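Local structure of autoinducer 2 sensor kinase/phosphatase LuxQ (Vibrio cholerae, 3C38) at residues 30-35 / 169-174; 67-72 / 82-87. The protein is a two-component sensor that binds the AI-2–LuxP complex and switches between kinase and phosphatase activity, passing phosphoryl groups toward LuxO in quorum sensing. All coordinates share one frame; numbering follows the deposited sequence.

Both contacts lie in the periplasmic sensor domain, a Cache-type unit with two antiparallel sheets strung along the long helix 22-47, an organisation consistent with two tandem PAS-like subdomains. Interaction 1 pairs that helix with helix 165-174, which follows the last strand of the five-stranded sheet and precedes the first strand of the four-stranded one. Interaction 2 sits on the five-stranded sheet, where helix 65-74 packs against strand 83-88. Along the chain, interaction 2 is nested inside the loop that interaction 1 closes. Their centres are about 25 Å apart, with nearest atoms about 11 Å apart. Interaction 1 lies near the junction of the two sheets, while interaction 2 belongs to the packing of the first.

Interaction 1. Residues 30-35 / 169-174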
loop_
_atom_site.group_PDB
_atom_site.type_symbol
_atom_site.label_atom_id
_atom_site.label_comp_id
_atom_site.label_asym_id
_atom_site.label_seq_id
_atom_site.Cartn_x
_atom_site.Cartn_y
_atom_site.Cartn_z
ATOM N N GLN A 30 4.831 -6.174 12.353
ATOM C CA GLN A 30 4.905 -4.733 12.155
ATOM C C GLN A 30 6.168 -4.346 11.390
ATOM O O GLN A 30 6.125 -3.474 10.517
ATOM C CB GLN A 30 4.896 -4.011 13.508
ATOM C CG GLN A 30 5.039 -2.498 13.417
ATOM C CD GLN A 30 3.851 -1.836 12.758
ATOM O OE1 GLN A 30 2.715 -2.008 13.191
ATOM N NE2 GLN A 30 4.106 -1.073 11.704
ATOM N N SER A 31 7.284 -4.994 11.715
ATOM C CA SER A 31 8.547 -4.676 11.049
ATOM C C SER A 31 8.512 -5.128 9.600
ATOM O O SER A 31 9.021 -4.440 8.711
ATOM C CB SER A 31 9.740 -5.324 11.771
ATOM O OG SER A 31 9.777 -6.726 11.570
ATOM N N LEU A 32 7.915 -6.292 9.365
ATOM C CA LEU A 32 7.803 -6.792 8.011
ATOM C C LEU A 32 6.946 -5.802 7.223
ATOM O O LEU A 32 7.268 -5.468 6.083
ATOM C CB LEU A 32 7.211 -8.199 8.025
ATOM C CG LEU A 32 8.268 -9.236 8.455
ATOM C CD1 LEU A 32 7.616 -10.588 8.717
ATOM C CD2 LEU A 32 9.332 -9.368 7.345
ATOM N N PHE A 33 5.885 -5.299 7.846
ATOM C CA PHE A 33 5.012 -4.307 7.210
ATOM C C PHE A 33 5.835 -3.039 6.929
ATOM O O PHE A 33 5.863 -2.539 5.803
ATOM C CB PHE A 33 3.843 -3.982 8.137
ATOM C CG PHE A 33 2.880 -2.962 7.590
ATOM C CD1 PHE A 33 2.702 -1.740 8.243
ATOM C CD2 PHE A 33 2.125 -3.228 6.448
ATOM C CE1 PHE A 33 1.768 -0.790 7.759
ATOM C CE2 PHE A 33 1.203 -2.296 5.964
ATOM C CZ PHE A 33 1.026 -1.074 6.627
ATOM N N ASP A 34 6.512 -2.529 7.952
ATOM C CA ASP A 34 7.351 -1.335 7.798
ATOM C C ASP A 34 8.347 -1.531 6.662
ATOM O O ASP A 34 8.569 -0.629 5.852
ATOM C CB ASP A 34 8.155 -1.054 9.073
ATOM C CG ASP A 34 7.285 -0.715 10.249
ATOM O OD1 ASP A 34 6.132 -0.289 10.023
ATOM O OD2 ASP A 34 7.765 -0.857 11.399
ATOM N N PHE A 35 8.944 -2.714 6.610
ATOM C CA PHE A 35 9.922 -3.013 5.577
ATOM C C PHE A 35 9.388 -2.760 4.161
ATOM O O PHE A 35 10.073 -2.141 3.337
ATOM C CB PHE A 35 10.420 -4.460 5.706
ATOM C CG PHE A 35 11.551 -4.785 4.773
ATOM C CD1 PHE A 35 12.835 -4.298 5.020
ATOM C CD2 PHE A 35 11.322 -5.514 3.608
ATOM C CE1 PHE A 35 13.881 -4.527 4.111
ATOM C CE2 PHE A 35 12.353 -5.750 2.690
ATOM C CZ PHE A 35 13.638 -5.253 2.943
ATOM N N GLU A 169 1.255 -12.383 1.992
ATOM C CA GLU A 169 2.023 -13.620 1.919
ATOM C C GLU A 169 3.483 -13.341 2.265
ATOM O O GLU A 169 4.147 -14.134 2.933
ATOM C CB GLU A 169 1.909 -14.219 0.510
ATOM C CG GLU A 169 2.935 -15.305 0.207
ATOM C CD GLU A 169 2.771 -16.528 1.091
ATOM O OE1 GLU A 169 3.706 -17.358 1.111
ATOM O OE2 GLU A 169 1.712 -16.657 1.756
ATOM N N ASN A 170 3.977 -12.202 1.806
ATOM C CA ASN A 170 5.346 -11.798 2.079
ATOM C C ASN A 170 5.541 -11.612 3.592
ATOM O O ASN A 170 6.613 -11.905 4.134
ATOM C CB ASN A 170 5.631 -10.507 1.330
ATOM C CG ASN A 170 6.897 -9.843 1.787
ATOM O OD1 ASN A 170 8.004 -10.254 1.408
ATOM N ND2 ASN A 170 6.753 -8.811 2.622
ATOM N N ILE A 171 4.502 -11.142 4.284
ATOM C CA ILE A 171 4.584 -10.960 5.730
ATOM C C ILE A 171 4.445 -12.320 6.425
ATOM O O ILE A 171 5.111 -12.589 7.432
ATOM C CB ILE A 171 3.477 -10.020 6.241
ATOM C CG1 ILE A 171 3.701 -8.609 5.702
ATOM C CG2 ILE A 171 3.456 -9.997 7.776
ATOM C CD1 ILE A 171 2.635 -7.631 6.146
ATOM N N ARG A 172 3.590 -13.179 5.873
ATOM C CA ARG A 172 3.369 -14.502 6.433
ATOM C C ARG A 172 4.670 -15.289 6.401
ATOM O O ARG A 172 5.087 -15.854 7.413
ATOM C CB ARG A 172 2.314 -15.279 5.635
ATOM C CG ARG A 172 2.006 -16.666 6.225
ATOM C CD ARG A 172 1.446 -17.648 5.192
ATOM N NE ARG A 172 2.432 -17.991 4.162
ATOM C CZ ARG A 172 3.606 -18.584 4.402
ATOM N NH1 ARG A 172 3.961 -18.915 5.644
ATOM N NH2 ARG A 172 4.440 -18.836 3.399
ATOM N N SER A 173 5.313 -15.328 5.236
ATOM C CA SER A 173 6.550 -16.081 5.125
ATOM C C SER A 173 7.645 -15.445 5.977
ATOM O O SER A 173 8.324 -16.140 6.738
ATOM C CB SER A 173 6.996 -16.184 3.664
ATOM O OG SER A 173 7.375 -14.924 3.145
ATOM N N GLY A 174 7.794 -14.129 5.859
ATOM C CA GLY A 174 8.797 -13.416 6.625
ATOM C C GLY A 174 8.677 -13.631 8.122
ATOM O O GLY A 174 9.663 -13.497 8.853
HETATM O O HOH W 1 7.724 -7.106 4.082
#
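Leu32 O accepts a hydrogen bond from water 1, whose oxygen lies 2.6 Å away, and on its other side this water approaches Asn170 ND2. That second leg is modelled too short to be trusted, so the bridge between the helices is doubtful. The two helical segments run at 134° to each other, their axes 9.4 Å apart at closest approach, and the remaining contact is apolar. Leu32 carries it. One methyl, Leu32 CD1, rests on the last turn of helix 165-174, 3.3 Å from Gly174 C and 3.5 Å from Ile171 O. Leu32 CD2 lies 4.1 Å from Gly174 CA, on the side where a side chain would stand, and Gly174 has none to obstruct it. Ser175 OG lies within hydrogen-bonding range of both Ile171 O and Arg172 O, near the C-terminal end of the helix. Ile171 has both branches engaged: Ile171 CG2 packs 4.2 Å from Leu32 CB, while CD1, at the end of a chain extended by a chi2 of 179°, meets the base of Phe33, 4.3 Å from Phe33 CB, near the plane of the ring, which itself leads away to Leu223 and Val225 of strand 216-225. Ile171 also touches Leu180. Dispersion forces thus join helix 22-47 to the helix that precedes the four-stranded sheet, with the Leu32 O–water bond sound and its link to Asn170 uncertain.

Interaction 2. Residues 67-72 / 82-87; sequences EFFSSV and DLRFIS
Segment 67-72 of helix 65-74 lies over strand 83-87 with an angle of 139° between their directions and 11.5 Å between their axes, and Phe69 and Arg84 come nearest, their CA atoms 9.0 Å apart. At that spacing only side chains can meet, and the chief pair is Phe69 with Arg84. The arginine, extended from CG to NE, rises from the strand so that its CD lies 3.5 Å from Phe69 CD1 and 3.6 Å from Phe69 CE1. Beyond CD, a chi4 of 78° turns the guanidinium until Phe69 CD1 sits over one of its faces, with Arg84 NE 3.7 Å from Phe69 CD1. The two planes are 29° apart, which makes this a tilted overlap instead of a flat stack. On the same ring, Ile86 CD1 approaches the edge, near the ring plane, 4.2 Å from Phe69 CE2. Val72 CG1 touches the arginine more loosely, 4.4 Å from Arg84 NH2. Within the helix, Phe68 CD2 stands 3.8 Å above the Phe69 ring plane, over its centre. Phe69 is enclosed further by a ring stack with Trp94 and by Leu53 and Leu155, while Ile86 meets Leu57 and Leu155, so helices 51-58 and 65-74 cover this part of the five-stranded sheet together. The charged end of Arg84 is answered by a salt bridge from NH2 to Asp73 OD1, one residue beyond the helical segment. The buried arginine thus serves both chemistries: its CD methylene and one guanidinium face pack against the aromatic ring, while its NH2 nitrogen pairs with a carboxylate that probably offsets the cost of placing a positive charge in the core.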
loop_
_atom_site.group_PDB
_atom_site.type_symbol
_atom_site.label_atom_id
_atom_site.label_comp_id
_atom_site.label_asym_id
_atom_site.label_seq_id
_atom_site.Cartn_x
_atom_site.Cartn_y
_atom_site.Cartn_z
ATOM N N GLU A 67 6.871 5.750 -20.765
ATOM C CA GLU A 67 8.019 4.836 -20.854
ATOM C C GLU A 67 8.919 4.976 -19.643
ATOM O O GLU A 67 9.535 4.005 -19.206
ATOM C CB GLU A 67 8.912 5.047 -22.092
ATOM C CG GLU A 67 10.266 4.284 -21.894
ATOM C CD GLU A 67 11.170 4.173 -23.117
ATOM O OE1 GLU A 67 10.667 4.242 -24.259
ATOM O OE2 GLU A 67 12.395 3.981 -22.925
ATOM N N PHE A 68 9.012 6.189 -19.109
ATOM C CA PHE A 68 9.872 6.419 -17.958
ATOM C C PHE A 68 9.587 5.470 -16.799
ATOM O O PHE A 68 10.460 4.701 -16.395
ATOM C CB PHE A 68 9.754 7.855 -17.456
ATOM C CG PHE A 68 10.528 8.103 -16.198
ATOM C CD1 PHE A 68 11.909 8.235 -16.228
ATOM C CD2 PHE A 68 9.883 8.136 -14.968
ATOM C CE1 PHE A 68 12.637 8.391 -15.052
ATOM C CE2 PHE A 68 10.601 8.291 -13.786
ATOM C CZ PHE A 68 11.982 8.419 -13.828
ATOM N N PHE A 69 8.374 5.532 -16.258
ATOM C CA PHE A 69 8.012 4.672 -15.138
ATOM C C PHE A 69 8.093 3.206 -15.520
ATOM O O PHE A 69 8.348 2.347 -14.675
ATOM C CB PHE A 69 6.613 5.025 -14.631
ATOM C CG PHE A 69 6.568 6.313 -13.872
ATOM C CD1 PHE A 69 7.093 6.392 -12.588
ATOM C CD2 PHE A 69 6.066 7.464 -14.460
ATOM C CE1 PHE A 69 7.121 7.603 -11.904
ATOM C CE2 PHE A 69 6.091 8.681 -13.785
ATOM C CZ PHE A 69 6.619 8.748 -12.505
ATOM N N SER A 70 7.884 2.922 -16.798
ATOM C CA SER A 70 7.961 1.555 -17.273
ATOM C C SER A 70 9.411 1.104 -17.108
ATOM O O SER A 70 9.686 -0.062 -16.821
ATOM C CB SER A 70 7.543 1.485 -18.740
ATOM O OG SER A 70 7.436 0.140 -19.168
ATOM N N SER A 71 10.335 2.046 -17.279
ATOM C CA SER A 71 11.763 1.773 -17.142
ATOM C C SER A 71 12.149 1.557 -15.684
ATOM O O SER A 71 12.948 0.675 -15.364
ATOM C CB SER A 71 12.581 2.934 -17.709
ATOM O OG SER A 71 13.079 2.629 -18.998
ATOM N N VAL A 72 11.584 2.377 -14.805
ATOM C CA VAL A 72 11.858 2.287 -13.377
ATOM C C VAL A 72 11.454 0.912 -12.861
ATOM O O VAL A 72 12.202 0.263 -12.129
ATOM C CB VAL A 72 11.071 3.356 -12.595
ATOM C CG1 VAL A 72 11.455 3.316 -11.124
ATOM C CG2 VAL A 72 11.340 4.731 -13.185
ATOM N N ASP A 82 1.202 -0.089 -6.493
ATOM C CA ASP A 82 0.081 -0.588 -7.288
ATOM C C ASP A 82 -0.445 0.518 -8.187
ATOM O O ASP A 82 -1.072 0.259 -9.214
ATOM C CB ASP A 82 -1.048 -1.109 -6.398
ATOM C CG ASP A 82 -0.622 -2.301 -5.563
ATOM O OD1 ASP A 82 0.298 -3.022 -5.997
ATOM O OD2 ASP A 82 -1.206 -2.527 -4.484
ATOM N N LEU A 83 -0.185 1.758 -7.799
ATOM C CA LEU A 83 -0.634 2.885 -8.593
ATOM C C LEU A 83 0.208 4.131 -8.370
ATOM O O LEU A 83 0.671 4.419 -7.253
ATOM C CB LEU A 83 -2.122 3.178 -8.324
ATOM C CG LEU A 83 -2.602 3.580 -6.930
ATOM C CD1 LEU A 83 -2.445 5.081 -6.765
ATOM C CD2 LEU A 83 -4.065 3.202 -6.755
ATOM N N ARG A 84 0.416 4.853 -9.464
ATOM C CA ARG A 84 1.184 6.086 -9.466
ATOM C C ARG A 84 0.440 7.140 -10.269
ATOM O O ARG A 84 -0.222 6.829 -11.254
ATOM C CB ARG A 84 2.537 5.889 -10.154
ATOM C CG ARG A 84 3.585 5.068 -9.437
ATOM C CD ARG A 84 4.950 5.516 -9.942
ATOM N NE ARG A 84 6.059 4.661 -9.534
ATOM C CZ ARG A 84 6.348 3.489 -10.093
ATOM N NH1 ARG A 84 5.606 3.019 -11.092
ATOM N NH2 ARG A 84 7.390 2.790 -9.660
ATOM N N PHE A 85 0.553 8.391 -9.848
ATOM C CA PHE A 85 -0.040 9.493 -10.589
ATOM C C PHE A 85 0.627 10.781 -10.112
ATOM O O PHE A 85 1.047 10.885 -8.956
ATOM C CB PHE A 85 -1.571 9.522 -10.430
ATOM C CG PHE A 85 -2.045 9.910 -9.069
ATOM C CD1 PHE A 85 -2.051 11.242 -8.674
ATOM C CD2 PHE A 85 -2.496 8.940 -8.176
ATOM C CE1 PHE A 85 -2.502 11.602 -7.421
ATOM C CE2 PHE A 85 -2.951 9.288 -6.914
ATOM C CZ PHE A 85 -2.954 10.622 -6.533
ATOM N N ILE A 86 0.759 11.744 -11.019
ATOM C CA ILE A 86 1.398 13.015 -10.695
ATOM C C ILE A 86 0.388 14.151 -10.633
ATOM O O ILE A 86 -0.408 14.338 -11.551
ATOM C CB ILE A 86 2.489 13.352 -11.734
ATOM C CG1 ILE A 86 3.558 12.260 -11.731
ATOM C CG2 ILE A 86 3.129 14.693 -11.415
ATOM C CD1 ILE A 86 4.612 12.438 -12.797
ATOM N N SER A 87 0.428 14.898 -9.536
ATOM C CA SER A 87 -0.479 16.016 -9.329
ATOM C C SER A 87 0.212 17.378 -9.374
ATOM O O SER A 87 1.414 17.505 -9.148
ATOM C CB SER A 87 -1.196 15.881 -7.980
ATOM O OG SER A 87 -0.918 16.989 -7.120
#